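Local atomic coordinates of LPXTG cell wall surface protein (Streptococcus gordonii, PDB entry 4IGB), a protein that probably mediates attachment of the bacterium to host collagen and oral keratinocytes as a cell-wall-anchored adhesin, of which this chain is the N-terminal part. Residues D48-L52 with D159-I165; I172-V176 with F211-N215. Residue numbers count along the deposited sequence, not the author numbering.

Contact 1 (D48-L52 with D159-I165)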
loop_
_atom_site.group_PDB
_atom_site.type_symbol
_atom_site.label_atom_id
_atom_site.label_comp_id
_atom_site.label_asym_id
_atom_site.label_seq_id
_atom_site.Cartn_x
_atom_site.Cartn_y
_atom_site.Cartn_z
ATOM N N ASP B 48 17.511 13.841 -16.422
ATOM C CA ASP B 48 17.658 13.308 -17.769
ATOM C C ASP B 48 16.770 12.075 -17.880
ATOM O O ASP B 48 17.047 11.046 -17.267
ATOM C CB ASP B 48 19.119 12.927 -17.997
ATOM C CG ASP B 48 19.408 12.528 -19.423
ATOM O OD1 ASP B 48 18.720 12.998 -20.342
ATOM O OD2 ASP B 48 20.343 11.739 -19.632
ATOM N N GLN B 49 15.697 12.193 -18.652
ATOM C CA GLN B 49 14.764 11.092 -18.847
ATOM C C GLN B 49 14.883 10.544 -20.262
ATOM O O GLN B 49 14.917 11.304 -21.228
ATOM C CB GLN B 49 13.330 11.553 -18.578
ATOM C CG GLN B 49 12.266 10.510 -18.878
ATOM C CD GLN B 49 10.860 11.074 -18.801
ATOM O OE1 GLN B 49 10.670 12.257 -18.523
ATOM N NE2 GLN B 49 9.867 10.228 -19.047
ATOM N N PHE B 50 14.949 9.223 -20.381
ATOM C CA PHE B 50 15.050 8.586 -21.687
ATOM C C PHE B 50 14.610 7.126 -21.647
ATOM O O PHE B 50 14.729 6.456 -20.622
ATOM C CB PHE B 50 16.475 8.696 -22.234
ATOM C CG PHE B 50 17.525 8.144 -21.314
ATOM C CD1 PHE B 50 17.876 6.807 -21.365
ATOM C CD2 PHE B 50 18.165 8.966 -20.402
ATOM C CE1 PHE B 50 18.843 6.299 -20.521
ATOM C CE2 PHE B 50 19.133 8.463 -19.556
ATOM C CZ PHE B 50 19.472 7.128 -19.616
ATOM N N HIS B 51 14.101 6.643 -22.774
ATOM C CA HIS B 51 13.667 5.259 -22.889
ATOM C C HIS B 51 14.844 4.363 -23.251
ATOM O O HIS B 51 15.693 4.735 -24.058
ATOM C CB HIS B 51 12.564 5.132 -23.940
ATOM C CG HIS B 51 12.004 3.750 -24.065
ATOM N ND1 HIS B 51 10.788 3.387 -23.528
ATOM C CD2 HIS B 51 12.494 2.639 -24.667
ATOM C CE1 HIS B 51 10.553 2.115 -23.793
ATOM N NE2 HIS B 51 11.572 1.638 -24.483
ATOM N N LEU B 52 14.887 3.182 -22.647
ATOM C CA LEU B 52 15.945 2.219 -22.917
ATOM C C LEU B 52 15.342 0.891 -23.347
ATOM O O LEU B 52 14.422 0.384 -22.707
ATOM C CB LEU B 52 16.814 2.022 -21.673
ATOM C CG LEU B 52 18.290 2.400 -21.791
ATOM C CD1 LEU B 52 18.465 3.644 -22.646
ATOM C CD2 LEU B 52 18.899 2.602 -20.413
ATOM N N ASP B 159 22.689 2.042 -22.855
ATOM C CA ASP B 159 22.902 1.492 -24.183
ATOM C C ASP B 159 23.893 2.388 -24.913
ATOM O O ASP B 159 24.396 3.357 -24.339
ATOM C CB ASP B 159 21.588 1.313 -24.954
ATOM C CG ASP B 159 20.892 2.622 -25.258
ATOM O OD1 ASP B 159 21.490 3.702 -25.057
ATOM O OD2 ASP B 159 19.734 2.567 -25.722
ATOM N N ALA B 160 24.180 2.059 -26.168
ATOM C CA ALA B 160 25.214 2.756 -26.927
ATOM C C ALA B 160 24.972 4.258 -27.004
ATOM O O ALA B 160 25.911 5.044 -27.015
ATOM C CB ALA B 160 25.323 2.167 -28.325
ATOM N N ASN B 161 23.705 4.651 -27.066
ATOM C CA ASN B 161 23.352 6.059 -27.198
ATOM C C ASN B 161 23.216 6.772 -25.858
ATOM O O ASN B 161 23.129 7.998 -25.804
ATOM C CB ASN B 161 22.070 6.212 -28.017
ATOM C CG ASN B 161 22.237 5.748 -29.449
ATOM O OD1 ASN B 161 23.353 5.684 -29.964
ATOM N ND2 ASN B 161 21.129 5.418 -30.098
ATOM N N HIS B 162 23.200 6.000 -24.778
ATOM C CA HIS B 162 23.090 6.561 -23.438
ATOM C C HIS B 162 24.112 5.931 -22.501
ATOM O O HIS B 162 23.767 5.132 -21.633
ATOM C CB HIS B 162 21.676 6.371 -22.888
ATOM C CG HIS B 162 20.625 7.102 -23.664
ATOM N ND1 HIS B 162 20.089 6.613 -24.835
ATOM C CD2 HIS B 162 20.013 8.288 -23.436
ATOM C CE1 HIS B 162 19.191 7.465 -25.295
ATOM N NE2 HIS B 162 19.126 8.490 -24.465
ATOM N N ASP B 163 25.374 6.297 -22.691
ATOM C CA ASP B 163 26.460 5.761 -21.884
ATOM C C ASP B 163 27.226 6.887 -21.200
ATOM O O ASP B 163 28.452 6.948 -21.275
ATOM C CB ASP B 163 27.405 4.933 -22.754
ATOM C CG ASP B 163 28.344 4.066 -21.939
ATOM O OD1 ASP B 163 27.975 3.686 -20.808
ATOM O OD2 ASP B 163 29.450 3.766 -22.429
ATOM N N TYR B 164 26.498 7.779 -20.537
ATOM C CA TYR B 164 27.125 8.899 -19.845
ATOM C C TYR B 164 26.807 8.912 -18.350
ATOM O O TYR B 164 26.911 9.947 -17.691
ATOM C CB TYR B 164 26.747 10.236 -20.505
ATOM C CG TYR B 164 25.297 10.319 -20.893
ATOM C CD1 TYR B 164 24.317 10.508 -19.925
ATOM C CD2 TYR B 164 24.899 10.187 -22.222
ATOM C CE1 TYR B 164 22.971 10.574 -20.265
ATOM C CE2 TYR B 164 23.562 10.250 -22.574
ATOM C CZ TYR B 164 22.598 10.445 -21.586
ATOM O OH TYR B 164 21.260 10.510 -21.908
ATOM N N ILE B 165 26.432 7.756 -17.816
ATOM C CA ILE B 165 26.088 7.651 -16.400
ATOM C C ILE B 165 27.288 7.228 -15.564
ATOM O O ILE B 165 27.943 6.236 -15.864
ATOM C CB ILE B 165 24.940 6.661 -16.164
ATOM C CG1 ILE B 165 23.829 6.867 -17.200
ATOM C CG2 ILE B 165 24.387 6.822 -14.749
ATOM C CD1 ILE B 165 22.774 5.783 -17.187
#
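Asp-48 to Leu-52 is an extended strand, and Asp-159 to Ile-165 is a loop that runs beside it in the reverse direction without backbone pairing: the CA atoms of Leu-52 and Asp-159 are 7.1 Å apart, those of Asp-48 and Ile-165 10.2 Å. The loop opens with a type I beta turn over Asp-159 to His-162, closed by His-162 N to Asp-159 O at 2.9 Å. Asp-159 also holds the turn through its side chain, with His-162 ND1 donating to Asp-159 OD1 at 3.2 Å. The imidazole so held lies in an offset stack on Phe-50, ring centroids 4.1 Å apart and planes at 17°. Strand 47-53 is an outermost strand of the six-stranded antiparallel sheet in the Sgo0707 N-terminal domain. Its alternation directs Asp-48 and Phe-50 at the loop and points the CA-to-CB bonds of Gln-49 and His-51 away; their side chains hydrogen-bond to Glu-70 and Glu-68, respectively. The Ile-165 side chain touches Thr-73 and Thr-135 of the next two strands. At the Asp-48 end, the Tyr-164 hydroxyl donates from OH to Asp-48 OD2 at 2.7 Å, the one hydrogen bond joining the two segments. Ile-165 CD1 meets the edge of the Phe-50 ring, 4.3 Å from Phe-50 CZ, while Leu-52 CD1 approaches Asp-159 OD2 at 3.5 Å and His-162 ND1 at 4.0 Å.

Contact 2 (I172-V176 with F211-N215); sequences IDADV and FYVKN
Two extended segments, 172-176 and 211-214, run in roughly the same direction, their axes 8.7 Å apart at closest and inclined at 40° (signed crossing -40°). The spacing is too wide for backbone pairing, so side chains bridge it. The register sets the CA of Asp-173 9.6 Å from that of Phe-211, and the CA of Asp-175 8.7 Å from that of Lys-214. Asp-173 (chi1 t) accepts a short hydrogen bond, Tyr-212 OH to Asp-173 OD2 at 2.5 Å; Tyr-212, with chi1 p and chi2 -98°, reaches it along the ring plane. Ala-174 points its CB away, its O lying 3.8 Å from Tyr-212 OH. Asp-175 (chi1 t, chi2 -36°) forms a salt bridge, Asp-175 OD2 to Lys-214 NZ at 2.7 Å, the lysine adopting m, t, p, t. One water donates to both Asp-175 OD2 (2.7 Å) and Tyr-212 OH (3.0 Å), joining the two bridges. Asn-270 bonds both Asp-175 OD1 and Lys-214 NZ. Beyond Lys-214 the backbone turns left-handed at Asn-215 (phi/psi 55/36), just before helix 216-219. Strands 170-182 and 210-214 each run antiparallel to intervening strand 268-274, so the polar groups meet over one face of the eight-stranded antiparallel sheet, part of the domain's beta-sandwich architecture.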
loop_
_atom_site.group_PDB
_atom_site.type_symbol
_atom_site.label_atom_id
_atom_site.label_comp_id
_atom_site.label_asym_id
_atom_site.label_seq_id
_atom_site.Cartn_x
_atom_site.Cartn_y
_atom_site.Cartn_z
ATOM N N ILE B 172 23.317 7.412 -3.226
ATOM C CA ILE B 172 22.129 8.243 -3.270
ATOM C C ILE B 172 21.225 8.026 -2.063
ATOM O O ILE B 172 21.248 6.970 -1.425
ATOM C CB ILE B 172 21.321 8.015 -4.566
ATOM C CG1 ILE B 172 20.649 6.634 -4.535
ATOM C CG2 ILE B 172 22.217 8.197 -5.790
ATOM C CD1 ILE B 172 19.820 6.323 -5.777
ATOM N N ASP B 173 20.437 9.052 -1.770
ATOM C CA ASP B 173 19.412 9.002 -0.752
ATOM C C ASP B 173 18.171 9.620 -1.377
ATOM O O ASP B 173 18.121 10.823 -1.619
ATOM C CB ASP B 173 19.859 9.772 0.498
ATOM C CG ASP B 173 18.797 9.785 1.601
ATOM O OD1 ASP B 173 19.083 10.322 2.692
ATOM O OD2 ASP B 173 17.681 9.272 1.389
ATOM N N ALA B 174 17.189 8.783 -1.677
ATOM C CA ALA B 174 15.954 9.256 -2.287
ATOM C C ALA B 174 14.830 9.297 -1.270
ATOM O O ALA B 174 14.513 8.286 -0.644
ATOM C CB ALA B 174 15.564 8.365 -3.477
ATOM N N ASP B 175 14.228 10.473 -1.127
ATOM C CA ASP B 175 13.098 10.702 -0.233
ATOM C C ASP B 175 11.847 10.791 -1.110
ATOM O O ASP B 175 11.729 11.674 -1.950
ATOM C CB ASP B 175 13.338 11.994 0.556
ATOM C CG ASP B 175 12.252 12.295 1.566
ATOM O OD1 ASP B 175 11.066 12.025 1.293
ATOM O OD2 ASP B 175 12.594 12.821 2.651
ATOM N N VAL B 176 10.920 9.860 -0.913
ATOM C CA VAL B 176 9.862 9.623 -1.876
ATOM C C VAL B 176 8.518 9.448 -1.183
ATOM O O VAL B 176 8.421 8.876 -0.094
ATOM C CB VAL B 176 10.147 8.349 -2.703
ATOM C CG1 VAL B 176 9.192 8.246 -3.858
ATOM C CG2 VAL B 176 11.617 8.322 -3.211
ATOM N N PHE B 211 16.454 0.921 3.449
ATOM C CA PHE B 211 15.089 1.387 3.190
ATOM C C PHE B 211 14.593 2.061 4.452
ATOM O O PHE B 211 14.810 1.547 5.559
ATOM C CB PHE B 211 14.163 0.202 2.893
ATOM C CG PHE B 211 12.712 0.594 2.662
ATOM C CD1 PHE B 211 12.289 1.062 1.416
ATOM C CD2 PHE B 211 11.777 0.476 3.672
ATOM C CE1 PHE B 211 10.947 1.417 1.200
ATOM C CE2 PHE B 211 10.442 0.824 3.468
ATOM C CZ PHE B 211 10.028 1.294 2.224
ATOM N N TYR B 212 13.931 3.209 4.313
ATOM C CA TYR B 212 13.388 3.846 5.496
ATOM C C TYR B 212 12.004 4.437 5.307
ATOM O O TYR B 212 11.573 4.684 4.193
ATOM C CB TYR B 212 14.349 4.883 6.054
ATOM C CG TYR B 212 14.670 6.065 5.165
ATOM C CD1 TYR B 212 15.836 6.092 4.403
ATOM C CD2 TYR B 212 13.838 7.182 5.134
ATOM C CE1 TYR B 212 16.147 7.184 3.618
ATOM C CE2 TYR B 212 14.147 8.279 4.369
ATOM C CZ TYR B 212 15.297 8.279 3.611
ATOM O OH TYR B 212 15.597 9.380 2.838
ATOM N N VAL B 213 11.315 4.640 6.416
ATOM C CA VAL B 213 10.022 5.290 6.415
ATOM C C VAL B 213 10.122 6.459 7.368
ATOM O O VAL B 213 10.430 6.278 8.542
ATOM C CB VAL B 213 8.933 4.342 6.903
ATOM C CG1 VAL B 213 7.586 5.058 6.988
ATOM C CG2 VAL B 213 8.862 3.112 5.995
ATOM N N LYS B 214 9.900 7.658 6.851
ATOM C CA LYS B 214 9.861 8.860 7.677
ATOM C C LYS B 214 8.598 8.871 8.537
ATOM O O LYS B 214 7.565 8.365 8.114
ATOM C CB LYS B 214 9.922 10.107 6.787
ATOM C CG LYS B 214 11.336 10.375 6.242
ATOM C CD LYS B 214 11.320 11.335 5.075
ATOM C CE LYS B 214 10.791 12.730 5.446
ATOM N NZ LYS B 214 10.511 13.511 4.176
ATOM N N ASN B 215 8.688 9.413 9.755
ATOM C CA ASN B 215 7.518 9.499 10.622
ATOM C C ASN B 215 6.892 8.106 10.811
ATOM O O ASN B 215 5.672 7.934 10.904
ATOM C CB ASN B 215 6.526 10.481 9.998
ATOM C CG ASN B 215 5.641 11.164 11.011
ATOM O OD1 ASN B 215 4.554 11.649 10.668
ATOM N ND2 ASN B 215 6.091 11.215 12.262
HETATM O O HOH W 1 15.052 12.255 3.675
#

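In the fold
Both contacts belong to the N-terminal domain of the adhesin fragment but to different sheets: contact 1 borders the six-stranded sheet, contact 2 spans three strands of the eight-stranded one. Their centres are about 26 Å apart and their nearest atoms about 9 Å, without touching. The chain links them directly, since the loop holding 159-165 leads into strand 170-182, which carries 172-176. Contact 1 is peripheral, its centre about 31 Å from that of the chain, against about 16 Å for contact 2. The sodium ligands Asp-198, Asp-200 and Thr-248 belong to neither contact, although the two aspartates precede strand 210-214 of contact 2 in sequence.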